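Local coordinates for protein probable Thioesterase (Bartonella henselae, PDB 3HM0) that probably hydrolyses thioesters, as a hotdog-fold member of the thioesterase superfamily that assembles from four copies of the chain, at residues A41-A46 and L60-R65; R65-F70 and F125-Y130; R103-D108 and S136-A141; L111-R116 and Q129-G134. All coordinates share one frame; numbering follows the deposited sequence.

Contact 1. Residues A41-A46 and L60-R65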
# COMPACT_ATOMS: atom_id res chain seq x y z
N ALA A 41 17.19 -2.98 -0.53
CA ALA A 41 15.92 -3.61 -0.82
C ALA A 41 15.77 -3.74 -2.32
O ALA A 41 16.28 -2.92 -3.08
CB ALA A 41 14.74 -2.82 -0.22
N ARG A 42 15.09 -4.80 -2.72
CA ARG A 42 14.78 -5.09 -4.12
C ARG A 42 13.43 -4.46 -4.51
O ARG A 42 12.55 -4.26 -3.67
CB ARG A 42 14.74 -6.62 -4.29
CG ARG A 42 14.58 -7.12 -5.73
CD ARG A 42 15.86 -6.97 -6.49
NE ARG A 42 16.89 -7.87 -6.00
CZ ARG A 42 18.04 -8.12 -6.62
NH1 ARG A 42 18.33 -7.53 -7.77
NH2 ARG A 42 18.90 -8.99 -6.09
N VAL A 43 13.27 -4.14 -5.79
CA VAL A 43 12.00 -3.63 -6.28
C VAL A 43 11.23 -4.78 -6.91
O VAL A 43 11.73 -5.46 -7.81
CB VAL A 43 12.19 -2.54 -7.34
CG1 VAL A 43 10.86 -2.25 -8.05
CG2 VAL A 43 12.83 -1.26 -6.73
N TYR A 44 10.00 -4.95 -6.45
CA TYR A 44 9.11 -5.97 -6.92
C TYR A 44 7.92 -5.35 -7.65
O TYR A 44 7.79 -4.12 -7.68
CB TYR A 44 8.64 -6.78 -5.71
CG TYR A 44 9.75 -7.47 -4.99
CD1 TYR A 44 10.28 -8.67 -5.47
CD2 TYR A 44 10.30 -6.92 -3.82
CE1 TYR A 44 11.32 -9.33 -4.79
CE2 TYR A 44 11.35 -7.56 -3.15
CZ TYR A 44 11.84 -8.77 -3.64
OH TYR A 44 12.85 -9.41 -2.99
N VAL A 45 7.04 -6.18 -8.22
CA VAL A 45 5.91 -5.66 -8.99
C VAL A 45 5.05 -4.67 -8.17
O VAL A 45 4.59 -3.64 -8.68
CB VAL A 45 5.06 -6.79 -9.65
CG1 VAL A 45 3.82 -6.20 -10.37
CG2 VAL A 45 5.91 -7.60 -10.65
N ALA A 46 4.87 -5.00 -6.89
CA ALA A 46 4.10 -4.20 -5.95
C ALA A 46 4.58 -2.75 -5.91
O ALA A 46 3.80 -1.83 -5.67
CB ALA A 46 4.17 -4.82 -4.59
N LEU A 60 8.74 6.30 -0.08
CA LEU A 60 8.57 6.57 1.35
C LEU A 60 8.53 5.29 2.21
O LEU A 60 8.90 5.32 3.37
CB LEU A 60 7.32 7.41 1.63
CG LEU A 60 7.29 8.93 1.40
CD1 LEU A 60 7.25 9.30 -0.10
CD2 LEU A 60 6.06 9.48 2.13
N GLU A 61 8.09 4.17 1.63
CA GLU A 61 8.16 2.89 2.33
C GLU A 61 9.59 2.46 2.48
O GLU A 61 9.99 2.01 3.56
CB GLU A 61 7.31 1.79 1.65
CG GLU A 61 5.82 2.02 1.91
CD GLU A 61 4.97 0.89 1.43
OE1 GLU A 61 5.52 -0.19 1.19
OE2 GLU A 61 3.75 1.10 1.30
N PHE A 62 10.37 2.62 1.41
CA PHE A 62 11.79 2.30 1.44
C PHE A 62 12.54 3.19 2.44
O PHE A 62 13.37 2.70 3.21
CB PHE A 62 12.40 2.39 0.03
CG PHE A 62 11.90 1.33 -0.94
CD1 PHE A 62 11.93 -0.02 -0.62
CD2 PHE A 62 11.43 1.69 -2.20
CE1 PHE A 62 11.48 -0.99 -1.52
CE2 PHE A 62 10.99 0.71 -3.12
CZ PHE A 62 11.00 -0.62 -2.76
N PHE A 63 12.24 4.49 2.46
CA PHE A 63 12.84 5.39 3.47
C PHE A 63 12.50 4.97 4.88
O PHE A 63 13.36 5.05 5.75
CB PHE A 63 12.38 6.84 3.27
CG PHE A 63 13.07 7.55 2.15
CD1 PHE A 63 14.48 7.54 2.05
CD2 PHE A 63 12.35 8.28 1.21
CE1 PHE A 63 15.15 8.22 1.02
CE2 PHE A 63 13.01 8.97 0.17
CZ PHE A 63 14.42 8.94 0.08
N GLU A 64 11.25 4.55 5.12
CA GLU A 64 10.81 4.01 6.41
C GLU A 64 11.64 2.76 6.84
O GLU A 64 12.03 2.65 7.99
CB GLU A 64 9.31 3.71 6.40
CG GLU A 64 8.65 3.54 7.77
CD GLU A 64 7.93 2.19 7.90
OE1 GLU A 64 6.90 1.97 7.23
OE2 GLU A 64 8.42 1.32 8.67
N ARG A 65 11.91 1.86 5.90
CA ARG A 65 12.81 0.71 6.13
C ARG A 65 14.19 1.16 6.60
O ARG A 65 14.76 0.56 7.51
CB ARG A 65 12.95 -0.17 4.86
CG ARG A 65 11.65 -0.84 4.45
CD ARG A 65 11.86 -1.94 3.42
NE ARG A 65 10.65 -2.06 2.60
CZ ARG A 65 10.53 -2.82 1.52
NH1 ARG A 65 9.39 -2.83 0.84
NH2 ARG A 65 11.54 -3.56 1.10
O HOH W 1 11.48 -5.01 -1.31

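Contact 2. Residues R65-F70 and F125-Y130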
# COMPACT_ATOMS: atom_id res chain seq x y z
N ARG A 65 11.91 1.86 5.90
CA ARG A 65 12.81 0.71 6.13
C ARG A 65 14.19 1.16 6.60
O ARG A 65 14.76 0.56 7.51
CB ARG A 65 12.95 -0.17 4.86
CG ARG A 65 11.65 -0.84 4.45
CD ARG A 65 11.86 -1.94 3.42
NE ARG A 65 10.65 -2.06 2.60
CZ ARG A 65 10.53 -2.82 1.52
NH1 ARG A 65 9.39 -2.83 0.84
NH2 ARG A 65 11.54 -3.56 1.10
N GLY A 66 14.71 2.21 5.97
CA GLY A 66 16.02 2.76 6.33
C GLY A 66 16.03 3.22 7.78
O GLY A 66 16.92 2.86 8.53
N ARG A 67 15.01 4.00 8.15
CA ARG A 67 14.88 4.55 9.49
C ARG A 67 14.68 3.45 10.51
O ARG A 67 15.36 3.44 11.51
CB ARG A 67 13.72 5.55 9.58
CG ARG A 67 13.83 6.69 8.57
CD ARG A 67 12.98 7.89 8.92
NE ARG A 67 11.56 7.57 8.94
CZ ARG A 67 10.79 7.60 7.86
NH1 ARG A 67 11.29 7.94 6.69
NH2 ARG A 67 9.50 7.27 7.96
N SER A 68 13.76 2.53 10.27
CA SER A 68 13.53 1.41 11.18
C SER A 68 14.78 0.56 11.42
O SER A 68 14.98 0.05 12.52
CB SER A 68 12.42 0.49 10.67
OG SER A 68 11.15 1.08 10.77
N GLU A 69 15.59 0.39 10.38
CA GLU A 69 16.77 -0.44 10.47
C GLU A 69 17.87 0.29 11.22
O GLU A 69 18.73 -0.34 11.85
CB GLU A 69 17.28 -0.89 9.09
CG GLU A 69 16.36 -1.86 8.33
CD GLU A 69 16.16 -3.21 9.01
OE1 GLU A 69 16.89 -3.52 9.97
OE2 GLU A 69 15.26 -3.98 8.60
N PHE A 70 17.84 1.62 11.13
CA PHE A 70 18.72 2.48 11.91
C PHE A 70 18.35 2.27 13.38
O PHE A 70 19.21 1.95 14.20
CB PHE A 70 18.49 3.93 11.49
CG PHE A 70 19.44 4.91 12.12
CD1 PHE A 70 20.56 5.36 11.41
CD2 PHE A 70 19.21 5.42 13.39
CE1 PHE A 70 21.44 6.29 11.97
CE2 PHE A 70 20.09 6.34 13.96
CZ PHE A 70 21.21 6.77 13.24
N PHE A 125 13.82 14.80 16.08
CA PHE A 125 15.12 14.60 15.42
C PHE A 125 15.00 14.61 13.89
O PHE A 125 13.92 14.44 13.35
CB PHE A 125 15.85 13.36 15.96
CG PHE A 125 15.19 12.06 15.62
CD1 PHE A 125 14.18 11.56 16.42
CD2 PHE A 125 15.57 11.35 14.49
CE1 PHE A 125 13.55 10.36 16.10
CE2 PHE A 125 14.95 10.14 14.15
CZ PHE A 125 13.95 9.65 14.95
N PHE A 126 16.13 14.83 13.22
CA PHE A 126 16.15 15.15 11.81
C PHE A 126 17.04 14.18 11.02
O PHE A 126 18.22 13.98 11.34
CB PHE A 126 16.63 16.61 11.59
CG PHE A 126 15.70 17.65 12.19
CD1 PHE A 126 15.70 17.91 13.56
CD2 PHE A 126 14.83 18.37 11.37
CE1 PHE A 126 14.82 18.88 14.11
CE2 PHE A 126 13.96 19.34 11.90
CZ PHE A 126 13.95 19.60 13.27
N MET A 127 16.47 13.58 9.97
CA MET A 127 17.19 12.61 9.18
C MET A 127 17.41 13.02 7.72
O MET A 127 16.56 13.70 7.11
CB MET A 127 16.51 11.23 9.27
CG MET A 127 17.04 10.35 10.40
SD MET A 127 15.96 8.94 10.70
CE MET A 127 17.05 7.75 11.47
N GLU A 128 18.56 12.62 7.18
CA GLU A 128 18.86 12.80 5.77
C GLU A 128 18.94 11.42 5.16
O GLU A 128 19.82 10.63 5.52
CB GLU A 128 20.20 13.50 5.57
CG GLU A 128 20.17 15.02 5.69
CD GLU A 128 21.59 15.65 5.68
OE1 GLU A 128 22.57 14.97 5.26
OE2 GLU A 128 21.70 16.83 6.09
N GLN A 129 18.04 11.14 4.22
CA GLN A 129 18.00 9.81 3.60
C GLN A 129 18.23 9.90 2.11
O GLN A 129 17.82 10.88 1.50
CB GLN A 129 16.68 9.11 3.91
CG GLN A 129 16.41 8.96 5.39
CD GLN A 129 15.34 7.95 5.68
OE1 GLN A 129 14.17 8.32 5.86
NE2 GLN A 129 15.71 6.66 5.71
N TYR A 130 18.87 8.88 1.55
CA TYR A 130 19.16 8.80 0.13
C TYR A 130 18.83 7.42 -0.45
O TYR A 130 18.98 6.39 0.22
CB TYR A 130 20.64 9.15 -0.15
CG TYR A 130 21.05 10.55 0.31
CD1 TYR A 130 20.84 11.66 -0.50
CD2 TYR A 130 21.63 10.74 1.56
CE1 TYR A 130 21.19 12.94 -0.07
CE2 TYR A 130 21.99 12.02 2.00
CZ TYR A 130 21.77 13.12 1.18
OH TYR A 130 22.12 14.38 1.62

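Contact 3. Residues R103-D108 and S136-A141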
# COMPACT_ATOMS: atom_id res chain seq x y z
N ARG A 103 15.63 10.47 -10.32
CA ARG A 103 15.77 9.41 -11.28
C ARG A 103 14.93 8.25 -10.81
O ARG A 103 14.71 8.09 -9.60
CB ARG A 103 17.21 8.96 -11.31
CG ARG A 103 18.16 9.90 -12.02
CD ARG A 103 19.46 9.17 -12.34
NE ARG A 103 20.51 10.09 -12.78
CZ ARG A 103 21.13 10.98 -11.99
NH1 ARG A 103 20.82 11.12 -10.69
NH2 ARG A 103 22.08 11.76 -12.52
N PRO A 104 14.44 7.43 -11.76
CA PRO A 104 13.51 6.39 -11.39
C PRO A 104 14.18 5.05 -11.05
O PRO A 104 15.22 4.71 -11.64
CB PRO A 104 12.64 6.27 -12.63
CG PRO A 104 13.56 6.63 -13.76
CD PRO A 104 14.63 7.53 -13.22
N ALA A 105 13.59 4.30 -10.12
CA ALA A 105 14.03 2.92 -9.91
C ALA A 105 13.21 1.99 -10.77
O ALA A 105 12.03 2.21 -10.95
CB ALA A 105 13.92 2.54 -8.46
N GLN A 106 13.86 0.98 -11.33
CA GLN A 106 13.22 0.03 -12.25
C GLN A 106 12.89 -1.27 -11.52
O GLN A 106 13.45 -1.55 -10.43
CB GLN A 106 14.16 -0.29 -13.42
CG GLN A 106 14.86 0.92 -14.08
CD GLN A 106 13.97 1.63 -15.07
OE1 GLN A 106 12.99 1.05 -15.56
NE2 GLN A 106 14.29 2.89 -15.38
N ILE A 107 12.00 -2.07 -12.13
CA ILE A 107 11.66 -3.41 -11.64
C ILE A 107 12.91 -4.21 -11.43
O ILE A 107 13.85 -4.18 -12.23
CB ILE A 107 10.74 -4.19 -12.63
CG1 ILE A 107 10.24 -5.52 -12.00
CG2 ILE A 107 11.46 -4.48 -13.93
CD1 ILE A 107 9.28 -5.36 -10.82
N ASP A 108 12.94 -4.93 -10.32
CA ASP A 108 14.09 -5.76 -9.99
C ASP A 108 15.37 -5.03 -9.59
O ASP A 108 16.34 -5.69 -9.23
CB ASP A 108 14.40 -6.77 -11.10
CG ASP A 108 14.81 -8.11 -10.55
OD1 ASP A 108 14.52 -8.36 -9.36
OD2 ASP A 108 15.41 -8.93 -11.29
N SER A 136 24.11 5.53 -8.78
CA SER A 136 23.17 6.49 -9.32
C SER A 136 22.17 6.94 -8.26
O SER A 136 21.39 6.14 -7.73
CB SER A 136 22.48 5.89 -10.54
OG SER A 136 21.54 6.78 -11.06
N MET A 137 22.19 8.23 -7.96
CA MET A 137 21.25 8.81 -7.00
C MET A 137 19.86 8.94 -7.63
O MET A 137 19.73 9.52 -8.70
CB MET A 137 21.75 10.18 -6.55
CG MET A 137 20.88 10.81 -5.50
SD MET A 137 20.90 9.86 -4.01
CE MET A 137 22.45 10.40 -3.27
N LEU A 138 18.85 8.40 -6.96
CA LEU A 138 17.47 8.40 -7.48
C LEU A 138 16.56 9.39 -6.74
O LEU A 138 15.92 10.25 -7.37
CB LEU A 138 16.87 6.99 -7.49
CG LEU A 138 17.74 5.86 -8.06
CD1 LEU A 138 17.26 4.49 -7.61
CD2 LEU A 138 17.87 5.91 -9.57
N VAL A 139 16.54 9.28 -5.42
CA VAL A 139 15.61 10.04 -4.61
C VAL A 139 16.36 10.46 -3.36
O VAL A 139 17.22 9.73 -2.88
CB VAL A 139 14.38 9.16 -4.21
CG1 VAL A 139 13.41 9.95 -3.34
CG2 VAL A 139 13.66 8.61 -5.42
N THR A 140 16.06 11.65 -2.83
CA THR A 140 16.73 12.14 -1.61
C THR A 140 15.67 12.73 -0.69
O THR A 140 14.67 13.24 -1.18
CB THR A 140 17.72 13.29 -1.89
OG1 THR A 140 16.98 14.44 -2.31
CG2 THR A 140 18.76 12.93 -2.94
N ALA A 141 15.89 12.71 0.62
CA ALA A 141 14.87 13.22 1.53
C ALA A 141 15.38 13.79 2.86
O ALA A 141 16.37 13.28 3.42
CB ALA A 141 13.79 12.16 1.77

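Contact 4. Residues L111-R116 and Q129-G134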
# COMPACT_ATOMS: atom_id res chain seq x y z
N LEU A 111 18.21 -1.68 -4.49
CA LEU A 111 18.34 -0.33 -3.96
C LEU A 111 19.23 -0.28 -2.72
O LEU A 111 19.19 -1.18 -1.88
CB LEU A 111 16.96 0.30 -3.66
CG LEU A 111 15.89 0.42 -4.76
CD1 LEU A 111 14.64 1.07 -4.21
CD2 LEU A 111 16.39 1.20 -5.97
N THR A 112 20.04 0.78 -2.64
CA THR A 112 20.82 1.12 -1.45
C THR A 112 20.14 2.33 -0.80
O THR A 112 19.91 3.35 -1.47
CB THR A 112 22.27 1.48 -1.82
OG1 THR A 112 22.83 0.42 -2.61
CG2 THR A 112 23.12 1.72 -0.60
N ILE A 113 19.79 2.18 0.48
CA ILE A 113 19.13 3.22 1.23
C ILE A 113 20.10 3.75 2.29
O ILE A 113 20.58 3.00 3.12
CB ILE A 113 17.83 2.71 1.91
CG1 ILE A 113 16.91 2.02 0.90
CG2 ILE A 113 17.08 3.86 2.62
CD1 ILE A 113 15.95 1.01 1.53
N LYS A 114 20.39 5.05 2.24
CA LYS A 114 21.34 5.67 3.17
C LYS A 114 20.64 6.60 4.16
O LYS A 114 19.90 7.50 3.79
CB LYS A 114 22.46 6.38 2.41
CG LYS A 114 23.26 5.41 1.57
CD LYS A 114 24.05 6.08 0.46
CE LYS A 114 25.48 6.35 0.88
NZ LYS A 114 26.24 5.06 1.12
N THR A 115 20.90 6.36 5.44
CA THR A 115 20.20 7.03 6.50
C THR A 115 21.18 7.43 7.59
O THR A 115 22.07 6.65 7.96
CB THR A 115 19.11 6.11 7.10
OG1 THR A 115 18.24 5.65 6.07
CG2 THR A 115 18.30 6.82 8.14
N ARG A 116 21.05 8.66 8.07
CA ARG A 116 21.73 9.07 9.28
C ARG A 116 20.91 10.15 9.97
O ARG A 116 20.14 10.85 9.32
CB ARG A 116 23.14 9.56 8.99
CG ARG A 116 23.20 10.90 8.27
CD ARG A 116 24.61 11.43 8.24
NE ARG A 116 24.79 12.58 7.35
CZ ARG A 116 25.94 13.25 7.22
NH1 ARG A 116 27.01 12.88 7.92
NH2 ARG A 116 26.03 14.28 6.40
N GLN A 129 18.04 11.14 4.22
CA GLN A 129 18.00 9.81 3.60
C GLN A 129 18.23 9.90 2.11
O GLN A 129 17.82 10.88 1.50
CB GLN A 129 16.68 9.11 3.91
CG GLN A 129 16.41 8.96 5.39
CD GLN A 129 15.34 7.95 5.68
OE1 GLN A 129 14.17 8.32 5.86
NE2 GLN A 129 15.71 6.66 5.71
N TYR A 130 18.87 8.88 1.55
CA TYR A 130 19.16 8.80 0.13
C TYR A 130 18.83 7.42 -0.45
O TYR A 130 18.98 6.39 0.22
CB TYR A 130 20.64 9.15 -0.15
CG TYR A 130 21.05 10.55 0.31
CD1 TYR A 130 20.84 11.66 -0.50
CD2 TYR A 130 21.63 10.74 1.56
CE1 TYR A 130 21.19 12.94 -0.07
CE2 TYR A 130 21.99 12.02 2.00
CZ TYR A 130 21.77 13.12 1.18
OH TYR A 130 22.12 14.38 1.62
N ILE A 131 18.38 7.39 -1.70
CA ILE A 131 18.15 6.14 -2.39
C ILE A 131 18.93 6.09 -3.69
O ILE A 131 18.71 6.89 -4.59
CB ILE A 131 16.64 5.83 -2.61
CG1 ILE A 131 15.95 5.61 -1.25
CG2 ILE A 131 16.47 4.59 -3.50
CD1 ILE A 131 14.47 5.48 -1.29
N LEU A 132 19.86 5.14 -3.77
CA LEU A 132 20.66 4.95 -4.98
C LEU A 132 20.42 3.58 -5.57
O LEU A 132 20.07 2.62 -4.86
CB LEU A 132 22.16 5.08 -4.69
CG LEU A 132 22.63 6.37 -4.03
CD1 LEU A 132 22.50 6.26 -2.54
CD2 LEU A 132 24.08 6.67 -4.45
N HIS A 133 20.62 3.50 -6.88
CA HIS A 133 20.81 2.25 -7.54
C HIS A 133 22.26 2.20 -8.04
O HIS A 133 22.61 2.87 -9.01
CB HIS A 133 19.83 2.08 -8.69
CG HIS A 133 20.06 0.84 -9.47
ND1 HIS A 133 20.20 0.83 -10.84
CD2 HIS A 133 20.24 -0.45 -9.07
CE1 HIS A 133 20.43 -0.40 -11.26
NE2 HIS A 133 20.45 -1.20 -10.20
N GLY A 134 23.09 1.40 -7.37
CA GLY A 134 24.53 1.42 -7.57
C GLY A 134 25.09 2.77 -7.13
O GLY A 134 25.01 3.14 -5.96
O HOH W 2 22.31 -0.39 -5.12

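Contact 1. Residues A41-A46 and L60-R65
Both F62 and R65 set CG beside the backbone N and anti to the carbonyl carbon, with chi1 of -67° and -64°, and this sends ring and guanidinium off the helix together toward A41. The arginine then runs extended from CG to NE and lies against the phenyl group: F62 CE1 stands 3.4 Å above the guanidinium plane, near its rim. The methyl of A41 faces both groups, with CB 3.5 Å from R65 NH2 and 4.0 Å from F62 CE1. V43 adds a looser apolar touch, its CG2 being 4.4 Å from F62 CZ.

The polar link is indirect. A water gives a hydrogen to the carbonyl R42 O at 2.7 Å and accepts one from R65 NH2 at 2.8 Å, lying in the guanidinium plane at its edge. It thus satisfies a backbone carbonyl and steadies the rotation of the buried arginine, whose counterpart R65 in the second subunit comes close with like charge.

Helix 58-72 here packs against the end of strand 37-42, outermost in the sheet of this chain; A41 is tied by its backbone to L111 on strand 110-120, while F62 also reaches I113 and, one strand farther, I131.

Contact 2. Residues R65-F70 and F125-Y130
One direct hydrogen bond joins R67 to Q129: NH1 donates to OE1 over 3.0 Å with an N-H...O angle of 160°. The oxygen lies in the guanidinium plane, at its edge, and the donor lies in the carbonyl plane, yet the two flat groups are turned 77° apart, so they meet nearly at a right angle instead of stacking. A bend at chi3 folds the arginine back to make this possible. Since Q129 NE2 donates to T115 OG1 and to the helix carbonyl F63 O, both ends of the buried amide are gripped and its rotation is fixed.

Van der Waals contact backs the bond. R67 CG lies over the amide, offset from it, 3.2 Å from Q129 OE1, while G66, having no side chain, brings its CA to 4.0 Å from Q129 NE2. The M127 side chain crosses the arginine obliquely, with SD 3.6 Å from R67 CD.

A CH-pi contact closes the row. The extended M127 places CE over one face of F70, 4.0 Å from the ring centroid and displaced toward the rim. F70 CG is anti to the backbone N, which swings the ring out to the sheet, where it also meets I117 and H37.

R67 and F70 from the helix, with M127 and Q129 from the strand, fill the interface between helix 58-72 and strand 124-133, running at 123° to each other: the long helix embraced by a curved antiparallel sheet that defines the hotdog fold.

Contact 3. Residues R103-D108 and S136-A141
R103 lies along the start of strand 136-149, and its side chain can be read outward from the backbone. CB rests on L138, 3.6 Å from the methyl CD2, and CG passes M137 O at 3.7 Å. Extended from CG to NE, the chain next carries CD to within 3.4 Å of S136 OG, and NE stays near the same hydroxyl. At the tip NH1 donates to M137 O over 2.8 Å; the bond is bent, with an angle of 141° at the hydrogen, and the oxygen is tilted 17° from the guanidinium plane. The main chain adds a second bond, R103 N to L138 O at 3.0 Å. Consecutive carbonyls of the strand are therefore taken by one residue, through its side chain and through its backbone.

L138 returns the contact: its CB lies 3.2 Å from R103 O, and its branches part, CD2 lying against P104 O and CD1 against A105 CB, 4.0 Å away. A classic beta bulge sets L138 and V139 together opposite I131 of the neighbouring strand.

The loop between strands 90-101 and 110-120 is thus laid beside strand 136-149, while A105 N hydrogen-bonds Y59 OH of helix 58-72, and V139 packs on that helix at F63 and on strand 90-101 at I99.

Contact 4. Residues L111-R116 and Q129-G134
A beta hairpin of strands 110-120 and 124-133 supplies this contact, an antiparallel ladder whose short segments run at 163°. T112 with L132 and K114 with Y130 are hydrogen-bonded pairs, each tied in both directions; T112 N to L132 O measures 2.9 Å and K114 N to Y130 O 2.8 Å. Between them I113 and I131 form a non-hydrogen-bonded pair, with CA-H...O contacts filling in, such as I113 CA to Y130 O at 3.3 Å.

The face toward helix 58-72 is mostly apolar. L111 CD1 meets I131 CG2 at 4.0 Å, and I113 and I131 both press on F62. Farther along, T115 turns OG1 beside its backbone N (chi1 -55°), where it accepts from Q129 NE2 at 2.7 Å; the two side chains lie side by side and point the same way.

T112, K114, Y130 and L132 line the other face. The bent lysine lays CD against L132 CD1 at 3.4 Å, before NZ goes on to a salt bridge with D38. Where the hairpin strand ends, a water bridges T112 OG1 and G134 N, its oxygen 3.0 Å from G134 N.

An apolar face with a few buried polar ties against the helix, and a mixed one away from it, fit a hotdog-fold sheet, which wraps its central helix.

The four contacts belong to one helix-and-sheet unit, its antiparallel sheet having the strand order 37-42, 110-120, 124-133, 136-149, 90-101. Contacts 1 and 2 follow each other along helix 58-72, share R65, and have centres about 13 Å apart; the first meets the sheet's edge, the second its middle strand. Contact 4 is the hairpin within that sheet, about 10 Å from the centre of contact 2, with which it shares Q129 and Y130. Contact 3 begins earlier in the chain and closes later than contact 4, their centres about 9 Å apart. Helix, hairpin and connecting loop are thus joined into one compact unit, while contacts 1, 2 and 3 also reach the second subunit, coupling this core to the assembly.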